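Local coordinates for DNA photolyase (Agrobacterium tumefaciens, PDB 4U63), which repairs cyclobutane pyrimidine dimers in DNA as a class III photolyase, carrying FAD and a methenyltetrahydrofolate antenna chromophore, at residues A[26-31]-A[105-110]; A[33-38]-A[72-77]; A[45-50]-A[186-191]; A[369-374]-A[475-480]. All coordinates share one frame; numbering follows the deposited sequence.

Contact 1. Residues A[26-31]-A[105-110]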
loop_
_atom_site.group_PDB
_atom_site.type_symbol
_atom_site.label_atom_id
_atom_site.label_comp_id
_atom_site.label_asym_id
_atom_site.label_seq_id
_atom_site.Cartn_x
_atom_site.Cartn_y
_atom_site.Cartn_z
ATOM N N PRO A 26 30.128 3.564 -17.330
ATOM C CA PRO A 26 29.099 3.744 -16.314
ATOM C C PRO A 26 27.996 2.686 -16.340
ATOM O O PRO A 26 27.885 1.875 -17.289
ATOM C CB PRO A 26 28.502 5.122 -16.648
ATOM C CG PRO A 26 29.557 5.818 -17.433
ATOM C CD PRO A 26 30.236 4.741 -18.217
ATOM N N VAL A 27 27.194 2.720 -15.286
ATOM C CA VAL A 27 26.014 1.881 -15.139
ATOM C C VAL A 27 24.865 2.760 -14.638
ATOM O O VAL A 27 25.033 3.550 -13.689
ATOM C CB VAL A 27 26.268 0.685 -14.180
ATOM C CG1 VAL A 27 26.926 1.132 -12.874
ATOM C CG2 VAL A 27 24.973 -0.075 -13.894
ATOM N N ILE A 28 23.707 2.626 -15.280
ATOM C CA ILE A 28 22.513 3.349 -14.883
ATOM C C ILE A 28 21.666 2.486 -13.956
ATOM O O ILE A 28 21.408 1.318 -14.249
ATOM C CB ILE A 28 21.683 3.763 -16.116
ATOM C CG1 ILE A 28 22.489 4.764 -16.959
ATOM C CG2 ILE A 28 20.345 4.366 -15.705
ATOM C CD1 ILE A 28 22.026 4.873 -18.382
ATOM N N VAL A 29 21.243 3.071 -12.838
ATOM C CA VAL A 29 20.328 2.422 -11.910
ATOM C C VAL A 29 19.012 3.164 -11.982
ATOM O O VAL A 29 18.922 4.313 -11.551
ATOM C CB VAL A 29 20.832 2.450 -10.447
ATOM C CG1 VAL A 29 19.843 1.723 -9.540
ATOM C CG2 VAL A 29 22.208 1.824 -10.341
ATOM N N TRP A 30 17.992 2.504 -12.513
ATOM C CA TRP A 30 16.671 3.114 -12.662
ATOM C C TRP A 30 15.792 2.743 -11.462
ATOM O O TRP A 30 15.407 1.588 -11.322
ATOM C CB TRP A 30 16.042 2.678 -14.000
ATOM C CG TRP A 30 14.639 3.176 -14.218
ATOM C CD1 TRP A 30 14.040 4.266 -13.627
ATOM C CD2 TRP A 30 13.662 2.612 -15.096
ATOM N NE1 TRP A 30 12.764 4.397 -14.078
ATOM C CE2 TRP A 30 12.498 3.398 -14.979
ATOM C CE3 TRP A 30 13.652 1.508 -15.965
ATOM C CZ2 TRP A 30 11.328 3.123 -15.701
ATOM C CZ3 TRP A 30 12.480 1.228 -16.683
ATOM C CH2 TRP A 30 11.339 2.040 -16.549
ATOM N N PHE A 31 15.518 3.740 -10.605
ATOM C CA PHE A 31 14.635 3.623 -9.435
ATOM C C PHE A 31 13.168 3.837 -9.815
ATOM O O PHE A 31 12.849 4.743 -10.598
ATOM C CB PHE A 31 14.989 4.680 -8.376
ATOM C CG PHE A 31 16.212 4.365 -7.561
ATOM C CD1 PHE A 31 17.475 4.734 -8.002
ATOM C CD2 PHE A 31 16.098 3.722 -6.335
ATOM C CE1 PHE A 31 18.603 4.452 -7.234
ATOM C CE2 PHE A 31 17.213 3.441 -5.571
ATOM C CZ PHE A 31 18.471 3.811 -6.015
ATOM N N ASP A 105 19.029 8.375 -24.100
ATOM C CA ASP A 105 19.722 9.654 -23.998
ATOM C C ASP A 105 20.784 9.627 -22.889
ATOM O O ASP A 105 21.898 10.107 -23.098
ATOM C CB ASP A 105 18.730 10.799 -23.780
ATOM C CG ASP A 105 17.895 11.109 -25.023
ATOM O OD1 ASP A 105 17.995 10.387 -26.050
ATOM O OD2 ASP A 105 17.124 12.091 -24.971
ATOM N N LEU A 106 20.450 9.062 -21.727
ATOM C CA LEU A 106 21.435 8.901 -20.633
ATOM C C LEU A 106 22.600 8.004 -21.039
ATOM O O LEU A 106 23.754 8.300 -20.739
ATOM C CB LEU A 106 20.787 8.336 -19.363
ATOM C CG LEU A 106 19.980 9.319 -18.523
ATOM C CD1 LEU A 106 19.201 8.576 -17.448
ATOM C CD2 LEU A 106 20.882 10.370 -17.888
ATOM N N ILE A 107 22.282 6.910 -21.718
ATOM C CA ILE A 107 23.286 5.972 -22.222
ATOM C C ILE A 107 24.241 6.672 -23.187
ATOM O O ILE A 107 25.462 6.567 -23.045
ATOM C CB ILE A 107 22.602 4.751 -22.886
ATOM C CG1 ILE A 107 21.985 3.853 -21.814
ATOM C CG2 ILE A 107 23.578 3.934 -23.724
ATOM C CD1 ILE A 107 20.881 2.959 -22.319
ATOM N N SER A 108 23.674 7.390 -24.159
ATOM C CA SER A 108 24.457 8.129 -25.137
ATOM C C SER A 108 25.379 9.165 -24.477
ATOM O O SER A 108 26.568 9.238 -24.800
ATOM C CB SER A 108 23.535 8.807 -26.159
ATOM O OG SER A 108 24.286 9.595 -27.061
ATOM N N GLU A 109 24.827 9.951 -23.555
ATOM C CA GLU A 109 25.594 10.994 -22.873
ATOM C C GLU A 109 26.726 10.442 -22.000
ATOM O O GLU A 109 27.859 10.938 -22.052
ATOM C CB GLU A 109 24.686 11.858 -21.990
ATOM C CG GLU A 109 25.469 12.898 -21.182
ATOM C CD GLU A 109 24.603 13.901 -20.454
ATOM O OE1 GLU A 109 23.369 13.892 -20.643
ATOM O OE2 GLU A 109 25.177 14.706 -19.686
ATOM N N THR A 110 26.405 9.437 -21.193
ATOM C CA THR A 110 27.350 8.920 -20.190
ATOM C C THR A 110 28.290 7.834 -20.719
ATOM O O THR A 110 29.377 7.649 -20.177
ATOM C CB THR A 110 26.610 8.343 -18.973
ATOM O OG1 THR A 110 25.812 7.229 -19.378
ATOM C CG2 THR A 110 25.727 9.405 -18.310
#
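Ile28 of the strand reaches helix 99-110 with its terminal methyl, and this apolar meeting is the centre of the contact. CD1 rests on the CG1 branch of Ile107, 3.6 Å away, and on CB of Leu106 at 3.8 Å. It crosses Ile107 at about a right angle and Leu106 more obliquely. With CG1 opposite the carbonyl carbon (chi1 -65°) and CD1 extended beyond it, the longer branch of Ile28 is the one that touches.

A second meeting, of ring carbon against a carbonyl oxygen, occurs at the end of the helix. There CG of Pro26 packs 3.3 Å from the carbonyl O of Thr110, and CB of Thr110 flanks the same ring carbon at 4.2 Å. Within the helix, Leu106 O takes two bonds from opposite faces of its plane: Thr110 N at 2.9 Å and Thr110 OG1 at 2.7 Å, a double grip that fixes the threonine's rotation.

Helix 99-110 belongs to the crossover between parallel strands 93-96 and 114-118. It packs on one face of the sheet, where Leu106 and Ile28 also meet Val56 of strand 53-59; Val27 and Val29 turn to helix 41-49 on the opposite face.

Contact 2. Residues A[33-38]-A[72-77]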
loop_
_atom_site.group_PDB
_atom_site.type_symbol
_atom_site.label_atom_id
_atom_site.label_comp_id
_atom_site.label_asym_id
_atom_site.label_seq_id
_atom_site.Cartn_x
_atom_site.Cartn_y
_atom_site.Cartn_z
ATOM N N LYS A 33 9.680 1.940 -7.575
ATOM C CA LYS A 33 9.100 1.830 -6.221
ATOM C C LYS A 33 10.038 0.941 -5.402
ATOM O O LYS A 33 9.666 -0.121 -4.890
ATOM C CB LYS A 33 7.660 1.320 -6.244
ATOM C CG LYS A 33 6.692 2.287 -6.922
ATOM C CD LYS A 33 5.237 1.854 -6.809
ATOM C CE LYS A 33 4.309 2.983 -7.260
ATOM N NZ LYS A 33 2.875 2.603 -7.345
ATOM N N ASP A 34 11.274 1.411 -5.306
ATOM C CA ASP A 34 12.343 0.715 -4.606
ATOM C C ASP A 34 13.277 1.774 -4.040
ATOM O O ASP A 34 14.489 1.697 -4.186
ATOM C CB ASP A 34 13.085 -0.193 -5.582
ATOM C CG ASP A 34 13.714 0.587 -6.756
ATOM O OD1 ASP A 34 13.317 1.753 -6.994
ATOM O OD2 ASP A 34 14.611 0.037 -7.432
ATOM N N LEU A 35 12.695 2.770 -3.384
ATOM C CA LEU A 35 13.435 3.981 -3.021
ATOM C C LEU A 35 14.190 3.787 -1.722
ATOM O O LEU A 35 13.844 4.339 -0.683
ATOM C CB LEU A 35 12.484 5.180 -2.971
ATOM C CG LEU A 35 11.646 5.370 -4.252
ATOM C CD1 LEU A 35 10.794 6.630 -4.143
ATOM C CD2 LEU A 35 12.520 5.432 -5.496
ATOM N N ARG A 36 15.242 2.988 -1.825
ATOM C CA ARG A 36 16.080 2.614 -0.704
ATOM C C ARG A 36 17.477 2.275 -1.217
ATOM O O ARG A 36 17.643 1.893 -2.385
ATOM C CB ARG A 36 15.485 1.397 -0.002
ATOM C CG ARG A 36 15.523 0.113 -0.825
ATOM C CD ARG A 36 14.898 -1.077 -0.101
ATOM N NE ARG A 36 15.124 -2.306 -0.858
ATOM C CZ ARG A 36 14.375 -2.746 -1.869
ATOM N NH1 ARG A 36 13.296 -2.081 -2.276
ATOM N NH2 ARG A 36 14.707 -3.871 -2.478
ATOM N N LEU A 37 18.476 2.411 -0.340
ATOM C CA LEU A 37 19.837 1.943 -0.627
ATOM C C LEU A 37 20.134 0.567 -0.017
ATOM O O LEU A 37 21.011 -0.144 -0.522
ATOM C CB LEU A 37 20.873 2.954 -0.126
ATOM C CG LEU A 37 20.696 4.418 -0.538
ATOM C CD1 LEU A 37 21.888 5.239 -0.064
ATOM C CD2 LEU A 37 20.508 4.565 -2.041
ATOM N N SER A 38 19.414 0.201 1.050
ATOM C CA SER A 38 19.623 -1.065 1.749
ATOM C C SER A 38 18.877 -2.201 1.066
ATOM O O SER A 38 17.825 -1.998 0.462
ATOM C CB SER A 38 19.165 -0.979 3.211
ATOM O OG SER A 38 19.878 0.015 3.922
ATOM N N TRP A 72 2.108 12.994 -2.410
ATOM C CA TRP A 72 2.713 13.595 -1.221
ATOM C C TRP A 72 3.841 12.706 -0.722
ATOM O O TRP A 72 4.937 13.192 -0.442
ATOM C CB TRP A 72 1.675 13.795 -0.117
ATOM C CG TRP A 72 2.215 14.354 1.152
ATOM C CD1 TRP A 72 2.266 15.663 1.498
ATOM C CD2 TRP A 72 2.768 13.621 2.256
ATOM N NE1 TRP A 72 2.820 15.799 2.742
ATOM C CE2 TRP A 72 3.138 14.563 3.236
ATOM C CE3 TRP A 72 2.988 12.262 2.512
ATOM C CZ2 TRP A 72 3.717 14.195 4.454
ATOM C CZ3 TRP A 72 3.568 11.891 3.727
ATOM C CH2 TRP A 72 3.924 12.857 4.682
ATOM N N TRP A 73 3.562 11.407 -0.625
ATOM C CA TRP A 73 4.555 10.431 -0.186
ATOM C C TRP A 73 5.785 10.441 -1.103
ATOM O O TRP A 73 6.935 10.497 -0.632
ATOM C CB TRP A 73 3.956 9.018 -0.119
ATOM C CG TRP A 73 4.864 8.088 0.601
ATOM C CD1 TRP A 73 5.945 7.437 0.084
ATOM C CD2 TRP A 73 4.813 7.742 1.989
ATOM N NE1 TRP A 73 6.562 6.695 1.059
ATOM C CE2 TRP A 73 5.887 6.860 2.238
ATOM C CE3 TRP A 73 3.954 8.082 3.049
ATOM C CZ2 TRP A 73 6.132 6.311 3.502
ATOM C CZ3 TRP A 73 4.199 7.527 4.302
ATOM C CH2 TRP A 73 5.283 6.658 4.515
ATOM N N LEU A 74 5.538 10.393 -2.407
ATOM C CA LEU A 74 6.616 10.305 -3.387
ATOM C C LEU A 74 7.552 11.496 -3.327
ATOM O O LEU A 74 8.760 11.329 -3.415
ATOM C CB LEU A 74 6.063 10.163 -4.805
ATOM C CG LEU A 74 7.111 10.125 -5.931
ATOM C CD1 LEU A 74 7.961 8.875 -5.821
ATOM C CD2 LEU A 74 6.467 10.195 -7.308
ATOM N N HIS A 75 6.994 12.697 -3.198
ATOM C CA HIS A 75 7.821 13.892 -3.088
ATOM C C HIS A 75 8.858 13.732 -1.974
ATOM O O HIS A 75 10.066 13.893 -2.180
ATOM C CB HIS A 75 6.963 15.111 -2.795
ATOM C CG HIS A 75 7.753 16.361 -2.606
ATOM N ND1 HIS A 75 7.989 17.254 -3.629
ATOM C CD2 HIS A 75 8.381 16.861 -1.516
ATOM C CE1 HIS A 75 8.721 18.253 -3.176
ATOM N NE2 HIS A 75 8.973 18.039 -1.896
ATOM N N HIS A 76 8.370 13.416 -0.788
ATOM C CA HIS A 76 9.247 13.297 0.374
ATOM C C HIS A 76 10.192 12.112 0.259
ATOM O O HIS A 76 11.339 12.201 0.677
ATOM C CB HIS A 76 8.420 13.217 1.638
ATOM C CG HIS A 76 7.726 14.495 1.949
ATOM N ND1 HIS A 76 8.411 15.651 2.238
ATOM C CD2 HIS A 76 6.415 14.808 2.011
ATOM C CE1 HIS A 76 7.554 16.625 2.466
ATOM N NE2 HIS A 76 6.334 16.139 2.340
ATOM N N SER A 77 9.712 11.021 -0.325
ATOM C CA SER A 77 10.542 9.857 -0.563
ATOM C C SER A 77 11.711 10.176 -1.498
ATOM O O SER A 77 12.835 9.789 -1.230
ATOM C CB SER A 77 9.721 8.707 -1.139
ATOM O OG SER A 77 10.491 7.523 -1.115
HETATM O O HOH W 1 13.338 7.012 -0.126
#
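Leu35 reaches helix 68-87 through an extended chain: CG stands opposite the carbonyl carbon (chi1 -53°) and CD1 opposite CA (chi2 -177°), which drives this methyl at the helix. Ser77 answers with OG swung anti to its backbone N (chi1 -169°), and the two meet where Leu35 CD1 lies 3.2 Å from Ser77 OG. CB of the leucine is also close to this hydroxyl, at 3.6 Å, so OG sits alongside the aliphatic chain. Its polar partner comes from elsewhere: OG hydrogen-bonds Glu268, the same carboxylate oxygen that binds Trp73 NE1. One turn earlier on the helix, Leu74 adds its CD1 at 4.0 Å from Leu35 CD1, an apolar touch of methyl on methyl.

A water joins the backbones, donating to Leu35 O at 2.8 Å and to Ser77 O at 3.0 Å, giving both carbonyls a partner at a buried contact.

Leu35 is the centre of an inverse gamma turn, closed by Arg36 N bonding to Asp34 O at 2.8 Å. The turn lies in the segment leading from strand 27-31 to helix 41-49, and its contact with helix 68-87 is packing inside the parallel alpha/beta domain of the photolyase fold.

Contact 3. Residues A[45-50]-A[186-191]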
loop_
_atom_site.group_PDB
_atom_site.type_symbol
_atom_site.label_atom_id
_atom_site.label_comp_id
_atom_site.label_asym_id
_atom_site.label_seq_id
_atom_site.Cartn_x
_atom_site.Cartn_y
_atom_site.Cartn_z
ATOM N N ALA A 45 24.506 -4.526 -7.607
ATOM C CA ALA A 45 25.006 -4.916 -8.927
ATOM C C ALA A 45 25.758 -3.771 -9.613
ATOM O O ALA A 45 26.811 -3.986 -10.223
ATOM C CB ALA A 45 23.861 -5.388 -9.810
ATOM N N ALA A 46 25.212 -2.558 -9.516
ATOM C CA ALA A 46 25.868 -1.374 -10.087
ATOM C C ALA A 46 27.236 -1.124 -9.428
ATOM O O ALA A 46 28.209 -0.769 -10.101
ATOM C CB ALA A 46 24.974 -0.150 -9.959
ATOM N N VAL A 47 27.311 -1.323 -8.116
ATOM C CA VAL A 47 28.580 -1.169 -7.395
ATOM C C VAL A 47 29.569 -2.248 -7.845
ATOM O O VAL A 47 30.738 -1.955 -8.101
ATOM C CB VAL A 47 28.374 -1.198 -5.864
ATOM C CG1 VAL A 47 29.709 -1.241 -5.118
ATOM C CG2 VAL A 47 27.584 0.022 -5.431
ATOM N N GLU A 48 29.092 -3.485 -7.972
ATOM C CA GLU A 48 29.944 -4.598 -8.404
ATOM C C GLU A 48 30.446 -4.393 -9.832
ATOM O O GLU A 48 31.585 -4.739 -10.159
ATOM C CB GLU A 48 29.190 -5.928 -8.294
ATOM C CG GLU A 48 30.015 -7.164 -8.642
ATOM C CD GLU A 48 31.261 -7.331 -7.781
ATOM O OE1 GLU A 48 31.220 -6.999 -6.580
ATOM O OE2 GLU A 48 32.287 -7.806 -8.310
ATOM N N HIS A 49 29.581 -3.828 -10.671
ATOM C CA HIS A 49 29.911 -3.486 -12.055
ATOM C C HIS A 49 31.141 -2.570 -12.161
ATOM O O HIS A 49 31.929 -2.685 -13.099
ATOM C CB HIS A 49 28.684 -2.816 -12.684
ATOM C CG HIS A 49 28.881 -2.338 -14.085
ATOM N ND1 HIS A 49 29.549 -1.172 -14.391
ATOM C CD2 HIS A 49 28.467 -2.857 -15.265
ATOM C CE1 HIS A 49 29.546 -1.001 -15.701
ATOM N NE2 HIS A 49 28.901 -2.011 -16.253
ATOM N N GLY A 50 31.297 -1.658 -11.203
ATOM C CA GLY A 50 32.376 -0.682 -11.252
ATOM C C GLY A 50 32.003 0.498 -12.124
ATOM O O GLY A 50 30.927 0.528 -12.742
ATOM N N ASP A 186 23.672 -5.143 3.159
ATOM C CA ASP A 186 23.999 -3.793 3.603
ATOM C C ASP A 186 23.909 -2.793 2.452
ATOM O O ASP A 186 24.140 -3.153 1.299
ATOM C CB ASP A 186 25.423 -3.725 4.161
ATOM C CG ASP A 186 25.589 -4.465 5.471
ATOM O OD1 ASP A 186 24.585 -4.872 6.101
ATOM O OD2 ASP A 186 26.751 -4.634 5.878
ATOM N N PRO A 187 23.591 -1.527 2.765
ATOM C CA PRO A 187 23.650 -0.501 1.739
ATOM C C PRO A 187 25.105 -0.134 1.418
ATOM O O PRO A 187 25.964 -0.207 2.296
ATOM C CB PRO A 187 22.941 0.686 2.394
ATOM C CG PRO A 187 23.211 0.511 3.862
ATOM C CD PRO A 187 23.222 -0.972 4.087
ATOM N N PRO A 188 25.386 0.254 0.167
ATOM C CA PRO A 188 26.720 0.778 -0.123
ATOM C C PRO A 188 26.881 2.133 0.556
ATOM O O PRO A 188 25.946 2.940 0.551
ATOM C CB PRO A 188 26.716 0.927 -1.648
ATOM C CG PRO A 188 25.286 1.115 -2.008
ATOM C CD PRO A 188 24.490 0.324 -1.005
ATOM N N LYS A 189 28.057 2.371 1.130
ATOM C CA LYS A 189 28.350 3.625 1.831
ATOM C C LYS A 189 28.951 4.696 0.911
ATOM O O LYS A 189 28.949 5.881 1.250
ATOM C CB LYS A 189 29.283 3.342 3.007
ATOM C CG LYS A 189 28.693 2.363 4.015
ATOM C CD LYS A 189 29.675 1.996 5.118
ATOM C CE LYS A 189 30.285 0.617 4.916
ATOM N NZ LYS A 189 31.282 0.556 3.813
ATOM N N SER A 190 29.452 4.277 -0.247
ATOM C CA SER A 190 29.997 5.194 -1.234
ATOM C C SER A 190 29.613 4.705 -2.629
ATOM O O SER A 190 29.530 3.501 -2.876
ATOM C CB SER A 190 31.516 5.315 -1.087
ATOM O OG SER A 190 32.170 4.141 -1.528
ATOM N N LEU A 191 29.353 5.657 -3.520
ATOM C CA LEU A 191 29.062 5.376 -4.922
ATOM C C LEU A 191 30.012 6.198 -5.771
ATOM O O LEU A 191 30.284 7.365 -5.468
ATOM C CB LEU A 191 27.616 5.721 -5.276
ATOM C CG LEU A 191 26.516 4.952 -4.543
ATOM C CD1 LEU A 191 25.159 5.578 -4.832
ATOM C CD2 LEU A 191 26.522 3.478 -4.916
#
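Val47 on the last turns of helix 41-49 faces Leu191 of an irregular segment, their CA atoms 7.0 Å apart; the helix ends at His49, and Gly50 just after it has positive phi (83°). The side-chain contact is small and wholly apolar, and it runs through one methyl. Val47 CG2 lies 3.7 Å from CD2 of Leu191, the two side chains crossing at about a right angle, and 4.0 Å from CB of Pro188, where the approach is more oblique. The valine torsion explains the choice of branch: CG1 is anti to the backbone N (chi1 172°), which leaves CG2 beside that N and pointed between leucine and proline. Leu191 starts off across the line of approach, but its CD2 end comes nearer and closes the distance. Pro188, by contrast, directs its CB at the helix.

At the helix end His49 ND1 donates to Gly50 O at 2.7 Å, nearly straight at 171°, with the donor tilted out of the carbonyl plane.

Segment 186-191 runs along the outer side of helix 41-49, where Pro188 and Leu191 also touch Leu43, and Leu191 shares a backbone bond with Ala88. On its inner side the same helix sits on the parallel sheet, Ala46 packing on Val27 and Val29 of strand 27-31, and Ala45 on strand 142-146.

Contact 4. Residues A[369-374]-A[475-480]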
loop_
_atom_site.group_PDB
_atom_site.type_symbol
_atom_site.label_atom_id
_atom_site.label_comp_id
_atom_site.label_asym_id
_atom_site.label_seq_id
_atom_site.Cartn_x
_atom_site.Cartn_y
_atom_site.Cartn_z
ATOM N N ALA A 369 -15.570 -0.753 3.665
ATOM C CA ALA A 369 -15.707 -1.384 2.353
ATOM C C ALA A 369 -17.028 -2.141 2.286
ATOM O O ALA A 369 -17.782 -2.001 1.334
ATOM C CB ALA A 369 -14.525 -2.307 2.078
ATOM N N SER A 370 -17.312 -2.933 3.311
ATOM C CA SER A 370 -18.572 -3.645 3.385
ATOM C C SER A 370 -19.766 -2.681 3.417
ATOM O O SER A 370 -20.791 -2.926 2.772
ATOM C CB SER A 370 -18.597 -4.578 4.599
ATOM O OG SER A 370 -19.775 -5.362 4.582
ATOM N N PHE A 371 -19.641 -1.577 4.151
ATOM C CA PHE A 371 -20.724 -0.608 4.186
ATOM C C PHE A 371 -21.050 -0.060 2.785
ATOM O O PHE A 371 -22.224 0.058 2.413
ATOM C CB PHE A 371 -20.411 0.539 5.124
ATOM C CG PHE A 371 -21.597 1.413 5.397
ATOM C CD1 PHE A 371 -22.509 1.065 6.381
ATOM C CD2 PHE A 371 -21.822 2.568 4.656
ATOM C CE1 PHE A 371 -23.614 1.847 6.636
ATOM C CE2 PHE A 371 -22.930 3.366 4.911
ATOM C CZ PHE A 371 -23.828 3.006 5.902
ATOM N N LEU A 372 -20.014 0.261 2.015
ATOM C CA LEU A 372 -20.206 0.771 0.658
ATOM C C LEU A 372 -20.889 -0.243 -0.261
ATOM O O LEU A 372 -21.869 0.072 -0.932
ATOM C CB LEU A 372 -18.855 1.168 0.054
ATOM C CG LEU A 372 -18.900 1.793 -1.336
ATOM C CD1 LEU A 372 -19.642 3.124 -1.286
ATOM C CD2 LEU A 372 -17.503 1.972 -1.892
ATOM N N ILE A 373 -20.365 -1.465 -0.258
ATOM C CA ILE A 373 -20.795 -2.527 -1.182
ATOM C C ILE A 373 -22.173 -3.073 -0.820
ATOM O O ILE A 373 -23.018 -3.296 -1.700
ATOM C CB ILE A 373 -19.761 -3.686 -1.170
ATOM C CG1 ILE A 373 -18.417 -3.188 -1.721
ATOM C CG2 ILE A 373 -20.250 -4.898 -1.971
ATOM C CD1 ILE A 373 -17.237 -4.042 -1.324
ATOM N N LYS A 374 -22.401 -3.297 0.470
ATOM C CA LYS A 374 -23.624 -3.969 0.920
ATOM C C LYS A 374 -24.687 -3.014 1.414
ATOM O O LYS A 374 -25.803 -3.060 0.939
ATOM C CB LYS A 374 -23.276 -5.020 1.958
ATOM C CG LYS A 374 -22.307 -6.025 1.358
ATOM C CD LYS A 374 -22.012 -7.169 2.266
ATOM C CE LYS A 374 -21.098 -8.157 1.571
ATOM N NZ LYS A 374 -20.818 -9.297 2.459
ATOM N N LEU A 475 -28.027 11.726 10.813
ATOM C CA LEU A 475 -28.790 10.501 11.035
ATOM C C LEU A 475 -28.274 9.452 10.072
ATOM O O LEU A 475 -27.660 9.805 9.060
ATOM C CB LEU A 475 -30.281 10.718 10.780
ATOM C CG LEU A 475 -31.053 11.526 11.815
ATOM C CD1 LEU A 475 -32.425 11.874 11.276
ATOM C CD2 LEU A 475 -31.175 10.750 13.111
ATOM N N PRO A 476 -28.525 8.158 10.365
ATOM C CA PRO A 476 -28.082 7.119 9.440
ATOM C C PRO A 476 -28.627 7.368 8.057
ATOM O O PRO A 476 -29.819 7.635 7.904
ATOM C CB PRO A 476 -28.678 5.840 10.028
ATOM C CG PRO A 476 -28.803 6.135 11.462
ATOM C CD PRO A 476 -29.207 7.577 11.533
ATOM N N ILE A 477 -27.760 7.296 7.050
ATOM C CA ILE A 477 -28.184 7.540 5.663
ATOM C C ILE A 477 -28.990 6.372 5.089
ATOM O O ILE A 477 -29.692 6.537 4.084
ATOM C CB ILE A 477 -27.003 7.939 4.741
ATOM C CG1 ILE A 477 -25.960 6.824 4.611
ATOM C CG2 ILE A 477 -26.365 9.224 5.258
ATOM C CD1 ILE A 477 -24.951 7.072 3.504
ATOM N N VAL A 478 -28.888 5.204 5.727
ATOM C CA VAL A 478 -29.752 4.065 5.400
ATOM C C VAL A 478 -30.073 3.317 6.713
ATOM O O VAL A 478 -29.262 3.315 7.647
ATOM C CB VAL A 478 -29.088 3.134 4.352
ATOM C CG1 VAL A 478 -27.883 2.407 4.946
ATOM C CG2 VAL A 478 -30.105 2.158 3.771
ATOM N N ASP A 479 -31.258 2.708 6.777
ATOM C CA ASP A 479 -31.641 1.846 7.893
ATOM C C ASP A 479 -30.968 0.492 7.688
ATOM O O ASP A 479 -30.988 -0.035 6.579
ATOM C CB ASP A 479 -33.163 1.680 7.940
ATOM C CG ASP A 479 -33.615 0.630 8.945
ATOM O OD1 ASP A 479 -33.585 0.901 10.160
ATOM O OD2 ASP A 479 -34.019 -0.464 8.514
ATOM N N HIS A 480 -30.374 -0.060 8.746
ATOM C CA HIS A 480 -29.655 -1.342 8.642
ATOM C C HIS A 480 -30.526 -2.456 8.070
ATOM O O HIS A 480 -30.118 -3.138 7.128
ATOM C CB HIS A 480 -29.093 -1.790 9.996
ATOM C CG HIS A 480 -28.583 -3.200 9.988
ATOM N ND1 HIS A 480 -27.427 -3.561 9.340
ATOM C CD2 HIS A 480 -29.077 -4.336 10.530
ATOM C CE1 HIS A 480 -27.222 -4.857 9.484
ATOM N NE2 HIS A 480 -28.211 -5.352 10.202
#
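Phe371 is the residue most buried here, and its ring, set on helix 362-375, ends beside Ile477 and Val478 in the irregular segment that leads into helix 480-495. The backbones stay well apart, the nearest CA atoms being those of Phe371 and His480 at 10.0 Å, and the length of the phenylalanine bridges the gap. Its CG is anti to the backbone N (chi1 -169°), which carries the far end of the ring to the other segment.

Two aliphatic side chains receive that end. Ile477 brings CD1 to the ring edge, near its plane, 4.4 Å from CE2; this residue occupies two conformations, and the distance belongs to one of them. Val478 points its side chain at the helix and sets CG1 4.2 Å from CZ, coming in obliquely. Both distances are those of ordinary, rather loose, van der Waals contact.

Other groups also pack on the ring: His375 stacks on it, and Trp337, Tyr344 and Leu376 touch it. Tyr344 also ties the second segment down, through a hydrogen bond between its OH and Val478 O. Directly after Val478, Asp479 caps the N-terminus of helix 480-495, OD2 accepting from Lys482 N.

Ala369, two residues before Phe371, lines the FAD pocket, while the Phe371 side chain itself is about 11 Å from the cofactor. Chemically the contact is apolar packing with little directional preference of its own; the hydrogen bond of Val478 O to Tyr344 OH and the backbone bonding of Ile477 with Thr342 probably contribute more to the segment's orientation.

How the contacts relate
Contacts 1, 2 and 3 form one cluster in the alpha/beta domain, whereas contact 4 stands apart in the FAD-binding part of the chain. Contacts 1 and 3 meet through strand 27-31 and helix 41-49, which follow each other in the chain: Val29 CG2 lies 3.4 Å from Ala46 CB. Contact 2 touches both, Phe31 CE2 lying 3.6 Å from Arg36 O and Ser38 OG 3.4 Å from Pro187 CG. The centre of contact 4 is about 53 Å from those of contacts 1 and 3 and about 37 Å from that of contact 2. Contact 4 includes a residue of the FAD pocket, while the side chain of Leu74 in contact 2 lies about 13 Å from the methenyltetrahydrofolate.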